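Local coordinates for protein superoxide dismutase [Mn/Fe] (PDB 3AK2) that catalyses the dismutation of superoxide to oxygen and hydrogen peroxide and, being cambialistic, probably works with either manganese or iron in its active site, at residues G131-D136 with E140-L145; A116-A121 with L162-W167; G94-R99 with G109-F114; K34-Y39 with I77-F82. All coordinates share one frame; numbering follows the deposited sequence.

Interactions 1, 2 and 4 are buried, whereas interaction 3 lies at the surface, its centre about 20 Å from the centre of the chain. Interactions 1 and 2 meet in one sheet (Leu-133 N to Leu-162 O, 2.8 Å), but backbone hydrogen bonds hold the first, with a salt-bridge network at one end, and one phenylalanine ring packs the second. Interactions 2 and 3 both use helix 111-123. Interactions 2 and 4 each supply one ligand of the same manganese ion, Asp-165 from a strand and His-79 from a helix, so the metal joins the two family domains. Interaction 4 is the most aromatic; interaction 3 is mainly apolar, one phenylalanine ring against an exposed loop.

Interaction 1: G131-D136 with E140-L145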
loop_
_atom_site.group_PDB
_atom_site.type_symbol
_atom_site.label_atom_id
_atom_site.label_comp_id
_atom_site.label_asym_id
_atom_site.label_seq_id
_atom_site.Cartn_x
_atom_site.Cartn_y
_atom_site.Cartn_z
ATOM N N GLY A 131 -6.394 12.805 -8.164
ATOM C CA GLY A 131 -6.950 13.822 -7.274
ATOM C C GLY A 131 -8.461 13.685 -7.303
ATOM O O GLY A 131 -9.048 13.531 -8.373
ATOM N N VAL A 132 -9.090 13.719 -6.130
ATOM C CA VAL A 132 -10.518 13.422 -6.023
ATOM C C VAL A 132 -11.276 14.456 -5.200
ATOM O O VAL A 132 -10.895 14.764 -4.070
ATOM C CB VAL A 132 -10.755 12.004 -5.414
ATOM C CG1 VAL A 132 -12.248 11.712 -5.250
ATOM C CG2 VAL A 132 -10.083 10.919 -6.263
ATOM N N LEU A 133 -12.340 14.995 -5.793
ATOM C CA LEU A 133 -13.343 15.741 -5.052
ATOM C C LEU A 133 -14.530 14.812 -4.847
ATOM O O LEU A 133 -15.116 14.317 -5.816
ATOM C CB LEU A 133 -13.777 16.996 -5.822
ATOM C CG LEU A 133 -14.915 17.818 -5.205
ATOM C CD1 LEU A 133 -14.483 18.448 -3.894
ATOM C CD2 LEU A 133 -15.391 18.891 -6.175
ATOM N N ALA A 134 -14.881 14.585 -3.585
ATOM C CA ALA A 134 -15.918 13.631 -3.242
ATOM C C ALA A 134 -17.005 14.257 -2.387
ATOM O O ALA A 134 -16.774 15.255 -1.701
ATOM C CB ALA A 134 -15.315 12.421 -2.525
ATOM N N PHE A 135 -18.186 13.656 -2.455
ATOM C CA PHE A 135 -19.293 13.974 -1.570
ATOM C C PHE A 135 -19.307 12.981 -0.412
ATOM O O PHE A 135 -19.340 11.769 -0.621
ATOM C CB PHE A 135 -20.616 13.914 -2.337
ATOM C CG PHE A 135 -21.814 14.328 -1.529
ATOM C CD1 PHE A 135 -22.148 15.670 -1.406
ATOM C CD2 PHE A 135 -22.621 13.377 -0.909
ATOM C CE1 PHE A 135 -23.268 16.062 -0.675
ATOM C CE2 PHE A 135 -23.739 13.762 -0.177
ATOM C CZ PHE A 135 -24.060 15.107 -0.066
ATOM N N ASP A 136 -19.273 13.505 0.807
ATOM C CA ASP A 136 -19.285 12.693 2.018
ATOM C C ASP A 136 -20.721 12.441 2.487
ATOM O O ASP A 136 -21.393 13.375 2.915
ATOM C CB ASP A 136 -18.470 13.402 3.108
ATOM C CG ASP A 136 -18.533 12.703 4.453
ATOM O OD1 ASP A 136 -18.097 13.327 5.443
ATOM O OD2 ASP A 136 -19.006 11.551 4.528
ATOM N N GLU A 140 -22.820 15.233 4.305
ATOM C CA GLU A 140 -23.384 15.881 3.114
ATOM C C GLU A 140 -22.573 17.116 2.690
ATOM O O GLU A 140 -23.122 18.160 2.313
ATOM C CB GLU A 140 -24.886 16.166 3.293
ATOM C CG GLU A 140 -25.689 14.879 3.512
ATOM C CD GLU A 140 -27.189 15.067 3.395
ATOM O OE1 GLU A 140 -27.787 14.474 2.472
ATOM O OE2 GLU A 140 -27.768 15.800 4.222
ATOM N N GLU A 141 -21.250 16.958 2.753
ATOM C CA GLU A 141 -20.284 17.996 2.421
ATOM C C GLU A 141 -19.245 17.455 1.450
ATOM O O GLU A 141 -19.085 16.239 1.304
ATOM C CB GLU A 141 -19.535 18.455 3.674
ATOM C CG GLU A 141 -20.357 19.191 4.699
ATOM C CD GLU A 141 -19.493 19.915 5.711
ATOM O OE1 GLU A 141 -18.336 19.491 5.951
ATOM O OE2 GLU A 141 -19.976 20.918 6.275
ATOM N N LEU A 142 -18.519 18.367 0.810
ATOM C CA LEU A 142 -17.400 18.010 -0.051
ATOM C C LEU A 142 -16.144 17.696 0.750
ATOM O O LEU A 142 -15.914 18.261 1.824
ATOM C CB LEU A 142 -17.101 19.141 -1.039
ATOM C CG LEU A 142 -18.233 19.543 -1.985
ATOM C CD1 LEU A 142 -17.832 20.745 -2.816
ATOM C CD2 LEU A 142 -18.636 18.391 -2.887
ATOM N N ARG A 143 -15.345 16.775 0.216
ATOM C CA ARG A 143 -14.035 16.444 0.761
ATOM C C ARG A 143 -13.077 16.254 -0.406
ATOM O O ARG A 143 -13.469 15.753 -1.458
ATOM C CB ARG A 143 -14.099 15.141 1.569
ATOM C CG ARG A 143 -15.001 15.150 2.808
ATOM C CD ARG A 143 -14.374 15.947 3.943
ATOM N NE ARG A 143 -15.175 15.931 5.167
ATOM C CZ ARG A 143 -16.043 16.879 5.513
ATOM N NH1 ARG A 143 -16.712 16.777 6.653
ATOM N NH2 ARG A 143 -16.247 17.927 4.727
ATOM N N ILE A 144 -11.825 16.657 -0.225
ATOM C CA ILE A 144 -10.782 16.377 -1.211
ATOM C C ILE A 144 -9.843 15.318 -0.649
ATOM O O ILE A 144 -9.490 15.353 0.534
ATOM C CB ILE A 144 -9.990 17.655 -1.621
ATOM C CG1 ILE A 144 -10.926 18.670 -2.286
ATOM C CG2 ILE A 144 -8.817 17.313 -2.560
ATOM C CD1 ILE A 144 -10.310 20.048 -2.509
ATOM N N LEU A 145 -9.457 14.367 -1.496
ATOM C CA LEU A 145 -8.432 13.390 -1.125
ATOM C C LEU A 145 -7.626 12.939 -2.341
ATOM O O LEU A 145 -7.966 13.266 -3.486
ATOM C CB LEU A 145 -9.040 12.181 -0.389
ATOM C CG LEU A 145 -9.839 11.138 -1.182
ATOM C CD1 LEU A 145 -9.896 9.822 -0.420
ATOM C CD2 LEU A 145 -11.242 11.612 -1.546
#
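Val-132 and Leu-145, then Ala-134 and Arg-143, form the hydrogen-bonded antiparallel pairs of this contact. The straightest of their bonds runs from Ala-134 N to Arg-143 O at 2.8 Å, with 171° at the hydrogen; Arg-143 N returns one to Ala-134 O. On the face that carries these residues, Val-132 CG1 lies alongside Leu-145 CD2 at 3.8 Å. The other face carries Leu-133, Phe-135, Leu-142 and Ile-144, and there Leu-133 CD1 touches both Leu-142 CB and Ile-144 CG1 at 3.9 Å. With CG anti to the backbone N (chi1 -176°), the Phe-135 ring extends beside the turn and brings CZ to 3.6 Å from Glu-140 CB.

Arg-143 bends at chi2 and presents NH1 and NH2 end-on to a single oxygen, Glu-141 OE1, which lies in the guanidinium plane; NH2 makes the shorter bond, 2.9 Å. NH2 also donates to Leu-142 O from above the carbonyl plane. Asp-136 OD1 is a long 3.9 Å from Arg-143 NH1, well out of the guanidinium plane, so only charge links them. Tyr-7 of the second subunit binds Asp-136 OD1 and Arg-143 NE, and Lys-5 N of that subunit binds Glu-141 OE1. A leucine replacing Arg-143 would probably leave Glu-141 without its countercharge and Tyr-7 of the second subunit without one of its partners. At the turn, Glu-140 and Glu-141 both face Asp-136, whose N donates to Glu-141 O: a G1 beta bulge at the turn end of the beta hairpin formed by strands 129-136 and 141-148 in the C-terminal domain.

Interaction 2: A116-A121 with L162-W167; sequences ALFSAA and LVIDVW. With MN (manganese (II) ion), chain E.
Phe-118 of helix 111-123 reaches across to Leu-162 and Ile-164 of strand 159-165. Its CB already points at the strand, and with CG anti to the backbone N (chi1 -171°) the ring is carried out to the sheet. Along one side Phe-118 CE1 comes to 4.0 Å from Leu-162 O, which sits at the ring edge near its plane. The same CE1 of Phe-118 lies 3.5 Å from Leu-133 N. On the other side CE2 packs against the Ile-164 methyl CG2 at 3.6 Å. CZ, at the tip, shares the Ile-164 methyl CG2 at 3.9 Å, with Leu-162 CG farther off and Gly-131 O also near. Helix 111-123 is thereby docked on the three-stranded antiparallel sheet of the C-terminal domain, the Phe-118 ring spanning strands 129-136 and 159-165. An alanine at Phe-118 is likely to open a gap between helix and sheet and leave Ile-164 CG2 and Leu-162 without their aromatic neighbour. One residue beyond Ile-164 the strand delivers Asp-165, whose OD2 binds manganese at 2.0 Å; His-31, His-79 and His-169 are the other protein ligands. Asp-165 OD1 accepts from Trp-167 N at 3.0 Å, from above the carboxylate plane, in an Asx turn that helps fix the carboxylate's rotation. The metal-bound water, 2.1 Å from the manganese, lies over one face of the Trp-167 ring, toward its rim.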
loop_
_atom_site.group_PDB
_atom_site.type_symbol
_atom_site.label_atom_id
_atom_site.label_comp_id
_atom_site.label_asym_id
_atom_site.label_seq_id
_atom_site.Cartn_x
_atom_site.Cartn_y
_atom_site.Cartn_z
ATOM N N ALA A 116 -6.723 25.831 -5.755
ATOM C CA ALA A 116 -5.354 25.708 -5.276
ATOM C C ALA A 116 -5.152 24.413 -4.487
ATOM O O ALA A 116 -4.134 23.741 -4.645
ATOM C CB ALA A 116 -4.974 26.921 -4.431
ATOM N N LEU A 117 -6.122 24.060 -3.649
ATOM C CA LEU A 117 -6.005 22.856 -2.827
ATOM C C LEU A 117 -6.128 21.590 -3.668
ATOM O O LEU A 117 -5.332 20.661 -3.521
ATOM C CB LEU A 117 -7.041 22.857 -1.699
ATOM C CG LEU A 117 -7.019 21.660 -0.740
ATOM C CD1 LEU A 117 -5.658 21.503 -0.072
ATOM C CD2 LEU A 117 -8.108 21.780 0.308
ATOM N N PHE A 118 -7.122 21.566 -4.549
ATOM C CA PHE A 118 -7.314 20.437 -5.450
ATOM C C PHE A 118 -6.088 20.248 -6.340
ATOM O O PHE A 118 -5.625 19.122 -6.530
ATOM C CB PHE A 118 -8.586 20.619 -6.285
ATOM C CG PHE A 118 -8.964 19.403 -7.091
ATOM C CD1 PHE A 118 -9.866 18.471 -6.587
ATOM C CD2 PHE A 118 -8.424 19.195 -8.356
ATOM C CE1 PHE A 118 -10.218 17.347 -7.336
ATOM C CE2 PHE A 118 -8.769 18.079 -9.103
ATOM C CZ PHE A 118 -9.667 17.155 -8.593
ATOM N N SER A 119 -5.555 21.346 -6.876
ATOM C CA SER A 119 -4.356 21.276 -7.707
ATOM C C SER A 119 -3.164 20.729 -6.936
ATOM O O SER A 119 -2.405 19.922 -7.468
ATOM C CB SER A 119 -4.012 22.641 -8.300
ATOM O OG SER A 119 -4.998 23.029 -9.238
ATOM N N ALA A 120 -3.008 21.157 -5.685
ATOM C CA ALA A 120 -1.920 20.664 -4.841
ATOM C C ALA A 120 -2.088 19.175 -4.557
ATOM O O ALA A 120 -1.121 18.412 -4.620
ATOM C CB ALA A 120 -1.843 21.452 -3.541
ATOM N N ALA A 121 -3.315 18.761 -4.254
ATOM C CA ALA A 121 -3.601 17.339 -4.046
ATOM C C ALA A 121 -3.225 16.514 -5.280
ATOM O O ALA A 121 -2.573 15.477 -5.161
ATOM C CB ALA A 121 -5.057 17.132 -3.681
ATOM N N LEU A 162 -15.721 14.618 -9.000
ATOM C CA LEU A 162 -14.740 15.169 -9.925
ATOM C C LEU A 162 -13.387 14.533 -9.644
ATOM O O LEU A 162 -12.902 14.567 -8.515
ATOM C CB LEU A 162 -14.652 16.694 -9.798
ATOM C CG LEU A 162 -13.574 17.377 -10.651
ATOM C CD1 LEU A 162 -13.791 17.160 -12.149
ATOM C CD2 LEU A 162 -13.517 18.860 -10.342
ATOM N N VAL A 163 -12.785 13.956 -10.680
ATOM C CA VAL A 163 -11.499 13.279 -10.537
ATOM C C VAL A 163 -10.529 13.749 -11.611
ATOM O O VAL A 163 -10.941 14.068 -12.734
ATOM C CB VAL A 163 -11.628 11.715 -10.577
ATOM C CG1 VAL A 163 -12.613 11.211 -9.519
ATOM C CG2 VAL A 163 -12.029 11.215 -11.960
ATOM N N ILE A 164 -9.250 13.812 -11.257
ATOM C CA ILE A 164 -8.193 14.038 -12.238
ATOM C C ILE A 164 -7.209 12.877 -12.176
ATOM O O ILE A 164 -6.713 12.520 -11.108
ATOM C CB ILE A 164 -7.467 15.405 -12.070
ATOM C CG1 ILE A 164 -6.430 15.592 -13.191
ATOM C CG2 ILE A 164 -6.833 15.526 -10.689
ATOM C CD1 ILE A 164 -5.624 16.890 -13.133
ATOM N N ASP A 165 -6.945 12.292 -13.334
ATOM C CA ASP A 165 -5.997 11.199 -13.462
ATOM C C ASP A 165 -4.593 11.782 -13.533
ATOM O O ASP A 165 -4.294 12.569 -14.443
ATOM C CB ASP A 165 -6.311 10.430 -14.741
ATOM C CG ASP A 165 -5.554 9.124 -14.859
ATOM O OD1 ASP A 165 -4.731 8.783 -13.977
ATOM O OD2 ASP A 165 -5.810 8.431 -15.855
ATOM N N VAL A 166 -3.743 11.429 -12.570
ATOM C CA VAL A 166 -2.332 11.813 -12.621
ATOM C C VAL A 166 -1.389 10.615 -12.745
ATOM O O VAL A 166 -0.205 10.707 -12.410
ATOM C CB VAL A 166 -1.910 12.769 -11.470
ATOM C CG1 VAL A 166 -2.572 14.135 -11.635
ATOM C CG2 VAL A 166 -2.225 12.174 -10.106
ATOM N N TRP A 167 -1.906 9.495 -13.245
ATOM C CA TRP A 167 -1.016 8.457 -13.748
ATOM C C TRP A 167 -0.169 9.086 -14.844
ATOM O O TRP A 167 -0.631 9.986 -15.549
ATOM C CB TRP A 167 -1.797 7.293 -14.331
ATOM C CG TRP A 167 -2.358 6.347 -13.315
ATOM C CD1 TRP A 167 -3.256 6.637 -12.324
ATOM C CD2 TRP A 167 -2.078 4.950 -13.211
ATOM N NE1 TRP A 167 -3.543 5.504 -11.604
ATOM C CE2 TRP A 167 -2.842 4.451 -12.131
ATOM C CE3 TRP A 167 -1.255 4.068 -13.923
ATOM C CZ2 TRP A 167 -2.800 3.107 -11.742
ATOM C CZ3 TRP A 167 -1.215 2.735 -13.541
ATOM C CH2 TRP A 167 -1.986 2.267 -12.459
HETATM MN MN MN E . -5.588 6.530 -16.541
HETATM O O HOH W 1 -5.129 5.927 -14.561
#

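Interaction 3: G94-R99 with G109-F114; sequences GTPGGR and GGFEKF
The bond from Phe-114 N to Gly-110 O, 3.1 Å, closes the first turn of helix 111-123, from which the Phe-111 ring rests against Thr-95 and Pro-96. Phe-111 extends with CG anti to its own N (chi1 -178°), carrying the ring to the loop that precedes helix 98-108. Pro-96 makes the tightest touch: its CD lies 3.4 Å from CE1 of the Phe-111 ring, and its CG reaches CD1 at 3.9 Å. The pyrrolidine thus packs obliquely against the CD1/CE1 side of the ring. The CD2/CE2 side meets Thr-95, whose CG2 is 3.9 Å from Phe-111 CE2; the threonine turns this methyl, not its hydroxyl, to the ring. At the ring tip, Phe-111 CZ stands 4.3 Å from Gly-94 O, an oxygen that also takes a weak hydrogen bond from Trp-192 NE1. All three loop residues approach obliquely from the same side of the ring plane, and the contact between the segments is mainly apolar.

The backbone leading to Phe-111 depends on two glycines. Gly-109 leaves helix 98-108 with positive phi, and a side chain on it would run into CD of Lys-113. Gly-110 takes the N-cap position at backbone angles that would jam a CB against the preceding carbonyl, and it bonds back to Ile-104. Around the contact, helix 192-205 supplies Trp-192, which packs on both Pro-96 and Phe-114, while Glu-196 accepts from Arg-99 N near the start of helix 98-108. The loop and the first turn of helix 111-123 therefore meet beside helix 192-205, at the outer surface of the domain.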
loop_
_atom_site.group_PDB
_atom_site.type_symbol
_atom_site.label_atom_id
_atom_site.label_comp_id
_atom_site.label_asym_id
_atom_site.label_seq_id
_atom_site.Cartn_x
_atom_site.Cartn_y
_atom_site.Cartn_z
ATOM N N GLY A 94 -13.769 27.165 -17.289
ATOM C CA GLY A 94 -14.473 28.213 -16.563
ATOM C C GLY A 94 -14.647 27.902 -15.090
ATOM O O GLY A 94 -13.917 27.085 -14.519
ATOM N N THR A 95 -15.628 28.560 -14.483
ATOM C CA THR A 95 -15.879 28.454 -13.052
ATOM C C THR A 95 -17.304 27.965 -12.824
ATOM O O THR A 95 -18.223 28.397 -13.527
ATOM C CB THR A 95 -15.693 29.816 -12.351
ATOM O OG1 THR A 95 -16.595 30.769 -12.923
ATOM C CG2 THR A 95 -14.262 30.322 -12.508
ATOM N N PRO A 96 -17.497 27.062 -11.844
ATOM C CA PRO A 96 -18.811 26.479 -11.601
ATOM C C PRO A 96 -19.812 27.446 -10.977
ATOM O O PRO A 96 -19.425 28.433 -10.343
ATOM C CB PRO A 96 -18.512 25.350 -10.612
ATOM C CG PRO A 96 -17.310 25.805 -9.884
ATOM C CD PRO A 96 -16.488 26.531 -10.909
ATOM N N GLY A 97 -21.090 27.145 -11.182
ATOM C CA GLY A 97 -22.178 27.798 -10.467
ATOM C C GLY A 97 -22.932 26.767 -9.649
ATOM O O GLY A 97 -22.370 25.733 -9.266
ATOM N N GLY A 98 -24.198 27.057 -9.368
ATOM C CA GLY A 98 -25.101 26.116 -8.716
ATOM C C GLY A 98 -24.668 25.614 -7.354
ATOM O O GLY A 98 -24.018 26.332 -6.586
ATOM N N ARG A 99 -25.034 24.367 -7.067
ATOM C CA ARG A 99 -24.769 23.749 -5.772
ATOM C C ARG A 99 -23.278 23.497 -5.549
ATOM O O ARG A 99 -22.794 23.605 -4.421
ATOM C CB ARG A 99 -25.567 22.451 -5.606
ATOM C CG ARG A 99 -27.088 22.597 -5.754
ATOM C CD ARG A 99 -27.726 23.442 -4.644
ATOM N NE ARG A 99 -27.630 22.827 -3.319
ATOM C CZ ARG A 99 -28.507 21.957 -2.821
ATOM N NH1 ARG A 99 -28.327 21.462 -1.604
ATOM N NH2 ARG A 99 -29.562 21.575 -3.533
ATOM N N GLY A 109 -13.886 28.183 1.116
ATOM C CA GLY A 109 -13.727 29.634 1.106
ATOM C C GLY A 109 -13.645 30.207 -0.298
ATOM O O GLY A 109 -12.996 31.230 -0.522
ATOM N N GLY A 110 -14.299 29.544 -1.247
ATOM C CA GLY A 110 -14.384 30.050 -2.614
ATOM C C GLY A 110 -13.614 29.238 -3.635
ATOM O O GLY A 110 -12.810 28.365 -3.281
ATOM N N PHE A 111 -13.854 29.535 -4.910
ATOM C CA PHE A 111 -13.299 28.735 -5.998
ATOM C C PHE A 111 -11.774 28.738 -6.079
ATOM O O PHE A 111 -11.170 27.691 -6.304
ATOM C CB PHE A 111 -13.901 29.115 -7.354
ATOM C CG PHE A 111 -13.387 28.270 -8.480
ATOM C CD1 PHE A 111 -13.807 26.952 -8.613
ATOM C CD2 PHE A 111 -12.449 28.767 -9.379
ATOM C CE1 PHE A 111 -13.323 26.150 -9.634
ATOM C CE2 PHE A 111 -11.957 27.970 -10.406
ATOM C CZ PHE A 111 -12.397 26.659 -10.533
ATOM N N GLU A 112 -11.149 29.897 -5.903
ATOM C CA GLU A 112 -9.691 29.967 -6.001
ATOM C C GLU A 112 -8.985 29.168 -4.900
ATOM O O GLU A 112 -7.991 28.489 -5.167
ATOM C CB GLU A 112 -9.191 31.416 -6.053
ATOM C CG GLU A 112 -9.618 32.189 -7.309
ATOM C CD GLU A 112 -9.189 31.529 -8.620
ATOM O OE1 GLU A 112 -8.064 30.988 -8.699
ATOM O OE2 GLU A 112 -9.984 31.565 -9.583
ATOM N N LYS A 113 -9.504 29.238 -3.677
ATOM C CA LYS A 113 -8.962 28.442 -2.573
ATOM C C LYS A 113 -9.141 26.942 -2.833
ATOM O O LYS A 113 -8.212 26.158 -2.616
ATOM C CB LYS A 113 -9.586 28.847 -1.236
ATOM C CG LYS A 113 -9.057 30.163 -0.665
ATOM C CD LYS A 113 -9.663 30.462 0.705
ATOM C CE LYS A 113 -9.178 31.800 1.261
ATOM N NZ LYS A 113 -7.706 31.809 1.489
ATOM N N PHE A 114 -10.326 26.558 -3.311
ATOM C CA PHE A 114 -10.592 25.169 -3.701
ATOM C C PHE A 114 -9.644 24.705 -4.807
ATOM O O PHE A 114 -9.056 23.625 -4.719
ATOM C CB PHE A 114 -12.044 24.994 -4.162
ATOM C CG PHE A 114 -12.246 23.823 -5.092
ATOM C CD1 PHE A 114 -12.369 22.529 -4.591
ATOM C CD2 PHE A 114 -12.281 24.013 -6.472
ATOM C CE1 PHE A 114 -12.532 21.447 -5.450
ATOM C CE2 PHE A 114 -12.438 22.936 -7.335
ATOM C CZ PHE A 114 -12.569 21.651 -6.822
#

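Interaction 4: K34-Y39 with I77-F82. With MN (manganese (II) ion), chain E; EDO (1,2-ethanediol), chain I.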
loop_
_atom_site.group_PDB
_atom_site.type_symbol
_atom_site.label_atom_id
_atom_site.label_comp_id
_atom_site.label_asym_id
_atom_site.label_seq_id
_atom_site.Cartn_x
_atom_site.Cartn_y
_atom_site.Cartn_z
ATOM N N LYS A 34 -6.343 1.562 -24.763
ATOM C CA LYS A 34 -5.380 0.654 -24.157
ATOM C C LYS A 34 -5.592 0.548 -22.653
ATOM O O LYS A 34 -5.915 -0.524 -22.145
ATOM C CB LYS A 34 -3.940 1.061 -24.505
ATOM C CG LYS A 34 -3.639 1.098 -26.009
ATOM C CD LYS A 34 -3.737 -0.293 -26.637
ATOM C CE LYS A 34 -3.199 -0.316 -28.062
ATOM N NZ LYS A 34 -4.165 0.260 -29.031
ATOM N N HIS A 35 -5.458 1.663 -21.947
ATOM C CA HIS A 35 -5.498 1.620 -20.487
ATOM C C HIS A 35 -6.885 1.319 -19.920
ATOM O O HIS A 35 -7.054 0.348 -19.185
ATOM C CB HIS A 35 -4.896 2.888 -19.886
ATOM C CG HIS A 35 -3.464 3.089 -20.260
ATOM N ND1 HIS A 35 -2.442 2.359 -19.692
ATOM C CD2 HIS A 35 -2.882 3.903 -21.172
ATOM C CE1 HIS A 35 -1.291 2.729 -20.224
ATOM N NE2 HIS A 35 -1.530 3.662 -21.127
ATOM N N HIS A 36 -7.882 2.124 -20.265
ATOM C CA HIS A 36 -9.204 1.883 -19.707
ATOM C C HIS A 36 -9.698 0.488 -20.113
ATOM O O HIS A 36 -10.201 -0.265 -19.277
ATOM C CB HIS A 36 -10.195 2.981 -20.100
ATOM C CG HIS A 36 -11.502 2.906 -19.367
ATOM N ND1 HIS A 36 -12.494 3.851 -19.519
ATOM C CD2 HIS A 36 -11.982 1.998 -18.482
ATOM C CE1 HIS A 36 -13.529 3.524 -18.766
ATOM N NE2 HIS A 36 -13.245 2.403 -18.127
ATOM N N ASN A 37 -9.517 0.128 -21.381
ATOM C CA ASN A 37 -9.910 -1.201 -21.859
ATOM C C ASN A 37 -9.291 -2.328 -21.035
ATOM O O ASN A 37 -9.951 -3.320 -20.719
ATOM C CB ASN A 37 -9.549 -1.380 -23.335
ATOM C CG ASN A 37 -10.325 -2.506 -23.995
ATOM O OD1 ASN A 37 -11.525 -2.666 -23.768
ATOM N ND2 ASN A 37 -9.643 -3.292 -24.818
ATOM N N THR A 38 -8.021 -2.164 -20.679
ATOM C CA THR A 38 -7.310 -3.163 -19.889
ATOM C C THR A 38 -7.954 -3.359 -18.514
ATOM O O THR A 38 -8.060 -4.487 -18.035
ATOM C CB THR A 38 -5.811 -2.810 -19.782
ATOM O OG1 THR A 38 -5.207 -2.956 -21.072
ATOM C CG2 THR A 38 -5.085 -3.714 -18.795
ATOM N N TYR A 39 -8.397 -2.270 -17.889
ATOM C CA TYR A 39 -9.044 -2.393 -16.579
ATOM C C TYR A 39 -10.390 -3.099 -16.684
ATOM O O TYR A 39 -10.729 -3.938 -15.845
ATOM C CB TYR A 39 -9.184 -1.038 -15.882
ATOM C CG TYR A 39 -7.904 -0.236 -15.862
ATOM C CD1 TYR A 39 -6.700 -0.806 -15.449
ATOM C CD2 TYR A 39 -7.900 1.099 -16.256
ATOM C CE1 TYR A 39 -5.523 -0.065 -15.444
ATOM C CE2 TYR A 39 -6.739 1.842 -16.256
ATOM C CZ TYR A 39 -5.558 1.262 -15.853
ATOM O OH TYR A 39 -4.413 2.026 -15.849
ATOM N N ILE A 77 -14.119 2.156 -12.844
ATOM C CA ILE A 77 -15.033 3.199 -12.387
ATOM C C ILE A 77 -14.396 4.593 -12.384
ATOM O O ILE A 77 -15.048 5.569 -12.746
ATOM C CB ILE A 77 -15.701 2.849 -11.044
ATOM C CG1 ILE A 77 -16.941 3.730 -10.849
ATOM C CG2 ILE A 77 -14.703 2.917 -9.876
ATOM C CD1 ILE A 77 -17.803 3.325 -9.687
ATOM N N MET A 78 -13.121 4.685 -12.011
ATOM C CA MET A 78 -12.448 5.983 -11.988
ATOM C C MET A 78 -12.362 6.596 -13.384
ATOM O O MET A 78 -12.626 7.786 -13.550
ATOM C CB MET A 78 -11.064 5.906 -11.330
ATOM C CG MET A 78 -11.076 5.487 -9.857
ATOM S SD MET A 78 -11.893 6.663 -8.750
ATOM C CE MET A 78 -10.660 7.975 -8.681
ATOM N N HIS A 79 -12.022 5.794 -14.393
ATOM C CA HIS A 79 -11.990 6.316 -15.769
ATOM C C HIS A 79 -13.388 6.635 -16.290
ATOM O O HIS A 79 -13.570 7.594 -17.037
ATOM C CB HIS A 79 -11.245 5.371 -16.716
ATOM C CG HIS A 79 -9.768 5.334 -16.482
ATOM N ND1 HIS A 79 -9.196 4.566 -15.490
ATOM C CD2 HIS A 79 -8.746 5.982 -17.092
ATOM C CE1 HIS A 79 -7.886 4.742 -15.501
ATOM N NE2 HIS A 79 -7.586 5.596 -16.464
ATOM N N THR A 80 -14.371 5.838 -15.884
ATOM C CA THR A 80 -15.766 6.068 -16.257
ATOM C C THR A 80 -16.260 7.436 -15.777
ATOM O O THR A 80 -17.044 8.086 -16.469
ATOM C CB THR A 80 -16.658 4.924 -15.726
ATOM O OG1 THR A 80 -16.312 3.709 -16.400
ATOM C CG2 THR A 80 -18.148 5.210 -15.933
ATOM N N ILE A 81 -15.788 7.875 -14.614
ATOM C CA ILE A 81 -16.110 9.210 -14.106
ATOM C C ILE A 81 -15.239 10.274 -14.794
ATOM O O ILE A 81 -15.727 11.350 -15.157
ATOM C CB ILE A 81 -15.952 9.272 -12.569
ATOM C CG1 ILE A 81 -16.894 8.262 -11.899
ATOM C CG2 ILE A 81 -16.200 10.691 -12.054
ATOM C CD1 ILE A 81 -16.633 8.052 -10.418
ATOM N N PHE A 82 -13.962 9.951 -14.997
ATOM C CA PHE A 82 -12.981 10.868 -15.587
ATOM C C PHE A 82 -13.406 11.447 -16.944
ATOM O O PHE A 82 -13.306 12.660 -17.157
ATOM C CB PHE A 82 -11.627 10.152 -15.696
ATOM C CG PHE A 82 -10.492 11.013 -16.193
ATOM C CD1 PHE A 82 -10.134 12.184 -15.536
ATOM C CD2 PHE A 82 -9.748 10.616 -17.305
ATOM C CE1 PHE A 82 -9.067 12.966 -15.999
ATOM C CE2 PHE A 82 -8.677 11.379 -17.767
ATOM C CZ PHE A 82 -8.339 12.558 -17.116
HETATM MN MN MN E . -5.588 6.530 -16.541
HETATM C C1 EDO I . -2.467 -1.066 -21.606
HETATM O O1 EDO I . -1.630 -1.863 -22.452
HETATM C C2 EDO I . -2.281 -1.516 -20.158
HETATM O O2 EDO I . -2.658 -0.453 -19.275
HETATM O O HOH W 1 -5.129 5.927 -14.561
#
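The alpha-hairpin domain pairs two long helices, 25-54 and 62-82, and this crossing lies where they share the manganese site. The segment axes approach to 10.1 Å at 136°. His-79 CB sits over the centre of the His-36 ring, 3.5 Å from its centroid, in a CH-pi contact, while the two side chains run in opposite senses, their rings 32° apart in an oblique pair. Thr-80 OG1 meets the edge of the His-36 ring 3.7 Å from CE1. From the same helix as His-36, Tyr-39 brings CE2 to 3.2 Å from His-79 CE1, again obliquely. CG of His-79 lies anti to the carbonyl carbon (chi1 -71°), which swings NE2 to the manganese at 2.2 Å. His-31, Asp-165, His-169 and a water complete the coordination. At the other nitrogen, Gly-75 O holds His-79 ND1, while Trp-83 and His-76 bond to ND1 and NE2 of His-36, and His-76 O to Thr-80 OG1. With one nitrogen on the metal and the other on a backbone carbonyl, the His-79 imidazole is pinned at both ends, and His-36 and Tyr-39, as second-shell neighbours, probably limit its tilt.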